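Local coordinates for protein transcriptional regulators (LACI-FAMILY TRANSCRIPTIONAL REGULATORY PROTEIN) (Corynebacterium glutamicum, PDB 3GYB) that probably acts as a DNA-binding transcription factor of the LacI family, with a periplasmic-binding-protein-like domain in which a magnesium ion is bound, at residues D101-A106 against R134-E139; H123-S128 against L150-L155; G156-H161 against D185-G190. All blocks are in the same frame, centred on the assembly; numbering follows the deposited sequence.

Interaction 1: D101-A106 against R134-E139; sequences DDFRGA and RFESFE
Asp102 OD1 is gripped by two nitrogens of Arg134, NE at 2.8 Å and NH2 at 2.9 Å, in a side-on salt bridge that converges on a single oxygen. The bridge joins two neighbouring helices of the periplasmic-binding-protein fold, 102-115 and 129-144, and illustrates how one buried charge pair can anchor a helix-helix packing. Both nitrogens come from the same face of the carboxylate: NE stands well above its plane, 54° out, whereas NH2 lies on the syn side and closer to that plane. From the arginine's standpoint OD1 is at the edge of the guanidinium and in its plane, and an extended chain from CG to NE carries the group there. Asp102 OD2 has a second cation, Arg133, and two arginines on one carboxylate probably favour its charged form; Arg134 NH1 donates to Ser183 O. The short helical segments cross at -48°, with their axes 7.9 Å apart at closest approach. Small residues fill the crossing: Ala106 CB rests on Arg134 O at 3.5 Å and on Ser137 CB at 3.6 Å. With OG anti to its backbone N (chi1 179°), Ser137 turns its hydroxyl toward the first turn of the other helix, whose N-cap is Asp101, the acceptor for Arg104 N. On the solvent-exposed side, the Phe103 ring runs side by side with the Glu136 chain and receives OE1 at its edge, in plane, 3.9 Å from CE1. Deeper in the contact, Ser137 OG donates to Phe103 O at 2.6 Å, in the carbonyl plane and on a lone pair.

Interaction 2: H123-S128 against L150-L155; sequences HLRVGS and LSNDYL
Arg125 lies across Asn152 and Tyr154, where a parallel strand pair of a beta-alpha-beta unit, 121-124 and the weakly bonded 150-151, runs on into loops. Its CB sits 4.1 Å from Asn152 OD1. CG, placed between the backbone N and the carbonyl carbon (chi1 57°), touches both that oxygen and Tyr154 O, the latter 3.3 Å away. CD then passes 3.1 Å from Asn152 O, and the chain bends at chi3, which sets NE; farther out NH1 donates to water 2, which lies in the guanidinium plane and itself donates to Asn152 O. The guanidinium also makes a cation-pi contact with Phe135 of helix 129-144. The asparagine side chain returns the contact: its OD1 accepts from Arg125 N at 2.9 Å, in the amide plane and on a lone pair, while ND2 reaches Arg125 O through water 1 and donates to Glu166. Behind this exchange the parallel pairing is a single bridge, His123 with Ser151. His123 N donates to Leu150 O at 2.8 Å, and the return bond from Asn152 N to His123 O is weak. The asparagine amide then takes over the backbone's role, extending the pairing of the two segments past that bridge.

Interaction 3: G156-H161 against D185-G190; sequences GPAVEH and DITAIG
The carboxylate of Glu160, the flat group that reaches across this contact, has Gly190 CA off one side of its plane, 3.6 Å from OE2, and water 4 off the other. That water donates to OE2 at 2.8 Å and also to Ile189 O, tying together the starts of two successive helices, 160-173 and 185-198, of the alpha/beta periplasmic-binding-protein-like domain, with strand 179-182 between them in the chain. Behind the carboxylate, CG is anti to the backbone N (chi1 -179°) and rests against Ile189 CG2 at 4.0 Å, the two side chains crossing at about a right angle. The CA atoms of Glu160 and Gly190 are 4.8 Å apart, and Gly190 CA makes a CA-H...O contact with Glu160 O. Ile186 packs toward the loop before helix 160-173, its CG2 3.8 Å from Ala158 CB. Thr187 OG1 is hydrogen-bonded to Asn184 OD1 and accepts from water 3, which in turn accepts from Val159 N. Thr219 and Leu221 of the second subunit pack on Glu160 and Ile189, beside the dimer interface. Direct contact is apolar packing with one CA-H...O contact, and the conventional hydrogen-bonded links pass through water, so the junction rests on close packing flanked by solvent-mediated bonds.

In the fold
The three contacts sit in one alpha/beta domain, with interaction 2, in the sheet, touching the other two. Interactions 1 and 2 have centres about 12 Å apart and meet where Phe138 CE2 packs against His123 CB at 3.4 Å. Interaction 3 follows along the chain, its centre about 11 Å from that of interaction 2, and Gly127 N probably donates to Gly156 O at 3.0 Å between them. Interactions 1 and 3, about 17 Å apart by centres, do not touch. Arg134 of interaction 1 is the nearer to the magnesium ion of Asp212, Asp229 and Ser231, its side chain about 8 Å away; that of Ile186 is about 12 Å from it, though about 6 Å from the Asp212 side chain.

Interaction 1: D101-A106 against R134-E139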
loop_
_atom_site.group_PDB
_atom_site.type_symbol
_atom_site.label_atom_id
_atom_site.label_comp_id
_atom_site.label_asym_id
_atom_site.label_seq_id
_atom_site.Cartn_x
_atom_site.Cartn_y
_atom_site.Cartn_z
ATOM N N ASP A 101 5.892 -16.248 -14.254
ATOM C CA ASP A 101 5.159 -17.452 -14.609
ATOM C C ASP A 101 4.244 -17.799 -13.433
ATOM O O ASP A 101 4.698 -18.377 -12.448
ATOM C CB ASP A 101 6.138 -18.598 -14.851
ATOM C CG ASP A 101 5.464 -19.833 -15.397
ATOM O OD1 ASP A 101 4.268 -20.045 -15.103
ATOM O OD2 ASP A 101 6.144 -20.598 -16.109
ATOM N N ASP A 102 2.968 -17.441 -13.544
ATOM C CA ASP A 102 1.994 -17.703 -12.482
ATOM C C ASP A 102 1.765 -19.182 -12.226
ATOM O O ASP A 102 1.514 -19.592 -11.094
ATOM C CB ASP A 102 0.654 -17.044 -12.805
ATOM C CG ASP A 102 0.696 -15.544 -12.650
ATOM O OD1 ASP A 102 1.090 -15.078 -11.559
ATOM O OD2 ASP A 102 0.335 -14.838 -13.614
ATOM N N PHE A 103 1.827 -19.988 -13.281
ATOM C CA PHE A 103 1.631 -21.418 -13.109
ATOM C C PHE A 103 2.743 -21.978 -12.231
ATOM O O PHE A 103 2.488 -22.742 -11.299
ATOM C CB PHE A 103 1.618 -22.114 -14.470
ATOM C CG PHE A 103 0.451 -21.726 -15.331
ATOM C CD1 PHE A 103 -0.848 -22.033 -14.938
ATOM C CD2 PHE A 103 0.646 -21.041 -16.525
ATOM C CE1 PHE A 103 -1.937 -21.664 -15.722
ATOM C CE2 PHE A 103 -0.438 -20.668 -17.317
ATOM C CZ PHE A 103 -1.730 -20.980 -16.915
ATOM N N ARG A 104 3.976 -21.575 -12.519
ATOM C CA ARG A 104 5.128 -22.029 -11.751
ATOM C C ARG A 104 5.069 -21.507 -10.315
ATOM O O ARG A 104 5.319 -22.250 -9.365
ATOM C CB ARG A 104 6.420 -21.560 -12.426
ATOM C CG ARG A 104 7.698 -21.862 -11.651
ATOM C CD ARG A 104 7.849 -23.344 -11.346
ATOM N NE ARG A 104 9.098 -23.616 -10.642
ATOM C CZ ARG A 104 9.329 -24.704 -9.916
ATOM N NH1 ARG A 104 8.392 -25.633 -9.792
ATOM N NH2 ARG A 104 10.497 -24.858 -9.305
ATOM N N GLY A 105 4.739 -20.227 -10.166
ATOM C CA GLY A 105 4.658 -19.634 -8.842
ATOM C C GLY A 105 3.666 -20.339 -7.940
ATOM O O GLY A 105 3.964 -20.636 -6.779
ATOM N N ALA A 106 2.481 -20.614 -8.475
ATOM C CA ALA A 106 1.440 -21.292 -7.714
ATOM C C ALA A 106 1.854 -22.736 -7.426
ATOM O O ALA A 106 1.484 -23.308 -6.404
ATOM C CB ALA A 106 0.128 -21.262 -8.482
ATOM N N ARG A 134 -3.249 -18.907 -11.248
ATOM C CA ARG A 134 -2.793 -19.426 -9.966
ATOM C C ARG A 134 -3.759 -20.466 -9.414
ATOM O O ARG A 134 -3.341 -21.426 -8.770
ATOM C CB ARG A 134 -2.592 -18.272 -8.979
ATOM C CG ARG A 134 -1.445 -17.365 -9.410
ATOM C CD ARG A 134 -1.318 -16.104 -8.573
ATOM N NE ARG A 134 -0.452 -15.142 -9.255
ATOM C CZ ARG A 134 -0.239 -13.893 -8.848
ATOM N NH1 ARG A 134 -0.823 -13.435 -7.746
ATOM N NH2 ARG A 134 0.547 -13.093 -9.559
ATOM N N PHE A 135 -5.049 -20.280 -9.679
ATOM C CA PHE A 135 -6.063 -21.226 -9.226
ATOM C C PHE A 135 -5.920 -22.528 -10.007
ATOM O O PHE A 135 -5.964 -23.613 -9.433
ATOM C CB PHE A 135 -7.469 -20.654 -9.441
ATOM C CG PHE A 135 -8.547 -21.705 -9.484
ATOM C CD1 PHE A 135 -8.948 -22.365 -8.325
ATOM C CD2 PHE A 135 -9.126 -22.066 -10.697
ATOM C CE1 PHE A 135 -9.911 -23.375 -8.373
ATOM C CE2 PHE A 135 -10.089 -23.076 -10.757
ATOM C CZ PHE A 135 -10.481 -23.730 -9.591
ATOM N N GLU A 136 -5.753 -22.413 -11.319
ATOM C CA GLU A 136 -5.610 -23.596 -12.161
ATOM C C GLU A 136 -4.371 -24.402 -11.784
ATOM O O GLU A 136 -4.413 -25.633 -11.724
ATOM C CB GLU A 136 -5.559 -23.184 -13.634
ATOM C CG GLU A 136 -6.833 -22.513 -14.114
ATOM C CD GLU A 136 -6.804 -22.199 -15.598
ATOM O OE1 GLU A 136 -5.849 -21.531 -16.051
ATOM O OE2 GLU A 136 -7.741 -22.617 -16.309
ATOM N N SER A 137 -3.267 -23.710 -11.521
ATOM C CA SER A 137 -2.038 -24.387 -11.138
ATOM C C SER A 137 -2.199 -25.018 -9.757
ATOM O O SER A 137 -1.704 -26.115 -9.504
ATOM C CB SER A 137 -0.866 -23.404 -11.140
ATOM O OG SER A 137 0.331 -24.052 -10.737
ATOM N N PHE A 138 -2.884 -24.322 -8.855
ATOM C CA PHE A 138 -3.118 -24.867 -7.523
ATOM C C PHE A 138 -3.822 -26.219 -7.650
ATOM O O PHE A 138 -3.397 -27.214 -7.061
ATOM C CB PHE A 138 -3.993 -23.912 -6.699
ATOM C CG PHE A 138 -4.575 -24.540 -5.462
ATOM C CD1 PHE A 138 -3.762 -24.877 -4.386
ATOM C CD2 PHE A 138 -5.942 -24.801 -5.377
ATOM C CE1 PHE A 138 -4.298 -25.464 -3.240
ATOM C CE2 PHE A 138 -6.489 -25.391 -4.233
ATOM C CZ PHE A 138 -5.666 -25.722 -3.163
ATOM N N GLU A 139 -4.893 -26.255 -8.434
ATOM C CA GLU A 139 -5.642 -27.493 -8.603
ATOM C C GLU A 139 -4.817 -28.576 -9.277
ATOM O O GLU A 139 -4.837 -29.730 -8.850
ATOM C CB GLU A 139 -6.922 -27.257 -9.413
ATOM C CG GLU A 139 -7.998 -26.450 -8.692
ATOM C CD GLU A 139 -9.405 -26.880 -9.074
ATOM O OE1 GLU A 139 -9.632 -27.191 -10.263
ATOM O OE2 GLU A 139 -10.291 -26.899 -8.189
#

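Interaction 2: H123-S128 against L150-L155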
loop_
_atom_site.group_PDB
_atom_site.type_symbol
_atom_site.label_atom_id
_atom_site.label_comp_id
_atom_site.label_asym_id
_atom_site.label_seq_id
_atom_site.Cartn_x
_atom_site.Cartn_y
_atom_site.Cartn_z
ATOM N N HIS A 123 -7.215 -22.851 -1.127
ATOM C CA HIS A 123 -6.753 -21.717 -1.920
ATOM C C HIS A 123 -7.766 -20.582 -1.899
ATOM O O HIS A 123 -8.958 -20.808 -2.104
ATOM C CB HIS A 123 -6.532 -22.150 -3.372
ATOM C CG HIS A 123 -6.190 -21.026 -4.304
ATOM N ND1 HIS A 123 -5.031 -20.289 -4.187
ATOM C CD2 HIS A 123 -6.829 -20.551 -5.399
ATOM C CE1 HIS A 123 -4.968 -19.413 -5.175
ATOM N NE2 HIS A 123 -6.047 -19.551 -5.924
ATOM N N LEU A 124 -7.297 -19.368 -1.627
ATOM C CA LEU A 124 -8.176 -18.202 -1.648
ATOM C C LEU A 124 -7.962 -17.592 -3.023
ATOM O O LEU A 124 -6.893 -17.064 -3.312
ATOM C CB LEU A 124 -7.784 -17.199 -0.560
ATOM C CG LEU A 124 -8.076 -17.662 0.861
ATOM C CD1 LEU A 124 -7.558 -16.635 1.861
ATOM C CD2 LEU A 124 -9.579 -17.857 1.018
ATOM N N ARG A 125 -8.975 -17.662 -3.876
ATOM C CA ARG A 125 -8.812 -17.151 -5.228
ATOM C C ARG A 125 -9.229 -15.715 -5.497
ATOM O O ARG A 125 -9.939 -15.093 -4.713
ATOM C CB ARG A 125 -9.503 -18.090 -6.231
ATOM C CG ARG A 125 -10.970 -18.333 -5.988
ATOM C CD ARG A 125 -11.515 -19.428 -6.919
ATOM N NE ARG A 125 -11.222 -19.174 -8.329
ATOM C CZ ARG A 125 -11.752 -19.861 -9.340
ATOM N NH1 ARG A 125 -12.608 -20.847 -9.101
ATOM N NH2 ARG A 125 -11.431 -19.558 -10.591
ATOM N N VAL A 126 -8.746 -15.211 -6.628
ATOM C CA VAL A 126 -9.015 -13.863 -7.113
ATOM C C VAL A 126 -9.472 -14.023 -8.565
ATOM O O VAL A 126 -8.976 -14.893 -9.278
ATOM C CB VAL A 126 -7.738 -12.999 -7.056
ATOM C CG1 VAL A 126 -7.993 -11.644 -7.688
ATOM C CG2 VAL A 126 -7.298 -12.832 -5.609
ATOM N N GLY A 127 -10.406 -13.182 -9.003
ATOM C CA GLY A 127 -10.930 -13.294 -10.355
ATOM C C GLY A 127 -10.143 -12.703 -11.512
ATOM O O GLY A 127 -10.663 -12.606 -12.624
ATOM N N SER A 128 -8.894 -12.325 -11.277
ATOM C CA SER A 128 -8.071 -11.738 -12.331
ATOM C C SER A 128 -7.450 -12.799 -13.231
ATOM O O SER A 128 -7.573 -13.999 -12.971
ATOM C CB SER A 128 -6.953 -10.908 -11.712
ATOM O OG SER A 128 -6.112 -11.740 -10.932
ATOM N N LEU A 150 -9.119 -27.595 -2.721
ATOM C CA LEU A 150 -10.244 -26.908 -2.109
ATOM C C LEU A 150 -9.990 -25.419 -2.263
ATOM O O LEU A 150 -8.904 -24.939 -1.949
ATOM C CB LEU A 150 -10.352 -27.253 -0.622
ATOM C CG LEU A 150 -11.393 -26.456 0.170
ATOM C CD1 LEU A 150 -12.793 -26.748 -0.352
ATOM C CD2 LEU A 150 -11.294 -26.825 1.640
ATOM N N SER A 151 -10.989 -24.696 -2.760
ATOM C CA SER A 151 -10.871 -23.254 -2.951
ATOM C C SER A 151 -12.221 -22.615 -2.682
ATOM O O SER A 151 -13.253 -23.293 -2.706
ATOM C CB SER A 151 -10.460 -22.926 -4.393
ATOM O OG SER A 151 -9.248 -23.561 -4.755
ATOM N N ASN A 152 -12.217 -21.313 -2.419
ATOM C CA ASN A 152 -13.471 -20.608 -2.203
ATOM C C ASN A 152 -13.983 -20.258 -3.603
ATOM O O ASN A 152 -13.303 -20.527 -4.592
ATOM C CB ASN A 152 -13.251 -19.361 -1.327
ATOM C CG ASN A 152 -12.297 -18.356 -1.945
ATOM O OD1 ASN A 152 -11.337 -18.720 -2.614
ATOM N ND2 ASN A 152 -12.553 -17.071 -1.698
ATOM N N ASP A 153 -15.175 -19.681 -3.694
ATOM C CA ASP A 153 -15.763 -19.348 -4.993
ATOM C C ASP A 153 -15.588 -17.887 -5.393
ATOM O O ASP A 153 -15.862 -17.505 -6.534
ATOM C CB ASP A 153 -17.249 -19.690 -4.972
ATOM C CG ASP A 153 -17.948 -19.126 -3.756
ATOM O OD1 ASP A 153 -17.980 -17.883 -3.613
ATOM O OD2 ASP A 153 -18.455 -19.923 -2.940
ATOM N N TYR A 154 -15.138 -17.079 -4.445
ATOM C CA TYR A 154 -14.921 -15.657 -4.668
ATOM C C TYR A 154 -14.167 -15.377 -5.963
ATOM O O TYR A 154 -13.026 -15.802 -6.125
ATOM C CB TYR A 154 -14.133 -15.078 -3.494
ATOM C CG TYR A 154 -13.876 -13.596 -3.595
ATOM C CD1 TYR A 154 -14.880 -12.677 -3.305
ATOM C CD2 TYR A 154 -12.627 -13.112 -3.978
ATOM C CE1 TYR A 154 -14.648 -11.310 -3.390
ATOM C CE2 TYR A 154 -12.383 -11.745 -4.068
ATOM C CZ TYR A 154 -13.400 -10.850 -3.772
ATOM O OH TYR A 154 -13.174 -9.495 -3.867
ATOM N N LEU A 155 -14.799 -14.658 -6.885
ATOM C CA LEU A 155 -14.145 -14.318 -8.143
ATOM C C LEU A 155 -14.068 -12.802 -8.296
ATOM O O LEU A 155 -14.027 -12.274 -9.409
ATOM C CB LEU A 155 -14.888 -14.937 -9.335
ATOM C CG LEU A 155 -16.315 -14.496 -9.667
ATOM C CD1 LEU A 155 -16.718 -15.090 -11.012
ATOM C CD2 LEU A 155 -17.276 -14.941 -8.577
HETATM O O HOH W 1 -10.491 -15.104 -1.843
HETATM O O HOH W 2 -13.801 -21.889 -6.831
#

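Interaction 3: G156-H161 against D185-G190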
loop_
_atom_site.group_PDB
_atom_site.type_symbol
_atom_site.label_atom_id
_atom_site.label_comp_id
_atom_site.label_asym_id
_atom_site.label_seq_id
_atom_site.Cartn_x
_atom_site.Cartn_y
_atom_site.Cartn_z
ATOM N N GLY A 156 -14.043 -12.108 -7.164
ATOM C CA GLY A 156 -13.966 -10.660 -7.181
ATOM C C GLY A 156 -12.528 -10.176 -7.183
ATOM O O GLY A 156 -11.606 -10.969 -7.382
ATOM N N PRO A 157 -12.302 -8.874 -6.964
ATOM C CA PRO A 157 -10.949 -8.312 -6.950
ATOM C C PRO A 157 -10.197 -8.610 -5.659
ATOM O O PRO A 157 -10.799 -8.928 -4.631
ATOM C CB PRO A 157 -11.202 -6.822 -7.131
ATOM C CG PRO A 157 -12.468 -6.629 -6.356
ATOM C CD PRO A 157 -13.311 -7.812 -6.792
ATOM N N ALA A 158 -8.877 -8.497 -5.722
ATOM C CA ALA A 158 -8.036 -8.746 -4.563
ATOM C C ALA A 158 -8.117 -7.576 -3.591
ATOM O O ALA A 158 -7.575 -6.501 -3.852
ATOM C CB ALA A 158 -6.600 -8.952 -5.001
ATOM N N VAL A 159 -8.812 -7.788 -2.478
ATOM C CA VAL A 159 -8.956 -6.764 -1.450
ATOM C C VAL A 159 -8.845 -7.431 -0.086
ATOM O O VAL A 159 -9.259 -8.576 0.091
ATOM C CB VAL A 159 -10.307 -6.025 -1.559
ATOM C CG1 VAL A 159 -10.322 -5.155 -2.808
ATOM C CG2 VAL A 159 -11.444 -7.023 -1.599
ATOM N N GLU A 160 -8.279 -6.713 0.878
ATOM C CA GLU A 160 -8.092 -7.261 2.211
ATOM C C GLU A 160 -9.384 -7.677 2.890
ATOM O O GLU A 160 -9.457 -8.752 3.474
ATOM C CB GLU A 160 -7.344 -6.253 3.096
ATOM C CG GLU A 160 -7.059 -6.717 4.528
ATOM C CD GLU A 160 -8.261 -6.620 5.454
ATOM O OE1 GLU A 160 -9.094 -5.707 5.266
ATOM O OE2 GLU A 160 -8.360 -7.443 6.390
ATOM N N HIS A 161 -10.413 -6.840 2.810
ATOM C CA HIS A 161 -11.658 -7.176 3.480
ATOM C C HIS A 161 -12.240 -8.508 3.030
ATOM O O HIS A 161 -12.714 -9.287 3.857
ATOM C CB HIS A 161 -12.706 -6.079 3.297
ATOM C CG HIS A 161 -13.924 -6.285 4.143
ATOM N ND1 HIS A 161 -13.916 -6.099 5.509
ATOM C CD2 HIS A 161 -15.166 -6.728 3.830
ATOM C CE1 HIS A 161 -15.100 -6.420 6.001
ATOM N NE2 HIS A 161 -15.875 -6.804 5.005
ATOM N N ASP A 185 -0.767 -11.377 -1.676
ATOM C CA ASP A 185 -0.496 -10.882 -0.330
ATOM C C ASP A 185 -1.615 -10.093 0.330
ATOM O O ASP A 185 -1.906 -10.306 1.504
ATOM C CB ASP A 185 0.762 -10.008 -0.330
ATOM C CG ASP A 185 2.042 -10.811 -0.471
ATOM O OD1 ASP A 185 1.978 -12.064 -0.543
ATOM O OD2 ASP A 185 3.124 -10.174 -0.501
ATOM N N ILE A 186 -2.239 -9.175 -0.402
ATOM C CA ILE A 186 -3.283 -8.363 0.209
ATOM C C ILE A 186 -4.416 -9.259 0.705
ATOM O O ILE A 186 -4.984 -9.025 1.768
ATOM C CB ILE A 186 -3.797 -7.277 -0.776
ATOM C CG1 ILE A 186 -4.643 -6.252 -0.019
ATOM C CG2 ILE A 186 -4.591 -7.902 -1.903
ATOM C CD1 ILE A 186 -3.877 -5.522 1.077
ATOM N N THR A 187 -4.724 -10.306 -0.050
ATOM C CA THR A 187 -5.763 -11.232 0.377
ATOM C C THR A 187 -5.271 -11.979 1.623
ATOM O O THR A 187 -6.040 -12.231 2.555
ATOM C CB THR A 187 -6.098 -12.225 -0.756
ATOM O OG1 THR A 187 -6.709 -11.503 -1.834
ATOM C CG2 THR A 187 -7.066 -13.313 -0.269
ATOM N N ALA A 188 -3.981 -12.308 1.643
ATOM C CA ALA A 188 -3.384 -13.026 2.770
ATOM C C ALA A 188 -3.437 -12.208 4.057
ATOM O O ALA A 188 -3.512 -12.775 5.151
ATOM C CB ALA A 188 -1.930 -13.413 2.447
ATOM N N ILE A 189 -3.378 -10.884 3.931
ATOM C CA ILE A 189 -3.456 -10.015 5.101
ATOM C C ILE A 189 -4.820 -10.252 5.742
ATOM O O ILE A 189 -4.946 -10.286 6.966
ATOM C CB ILE A 189 -3.320 -8.521 4.721
ATOM C CG1 ILE A 189 -1.969 -8.271 4.052
ATOM C CG2 ILE A 189 -3.462 -7.651 5.962
ATOM C CD1 ILE A 189 -0.792 -8.743 4.861
ATOM N N GLY A 190 -5.840 -10.419 4.901
ATOM C CA GLY A 190 -7.174 -10.690 5.405
ATOM C C GLY A 190 -7.217 -12.053 6.073
ATOM O O GLY A 190 -7.829 -12.228 7.134
HETATM O O HOH W 3 -9.356 -10.847 -1.857
HETATM O O HOH W 4 -6.695 -8.403 8.380
#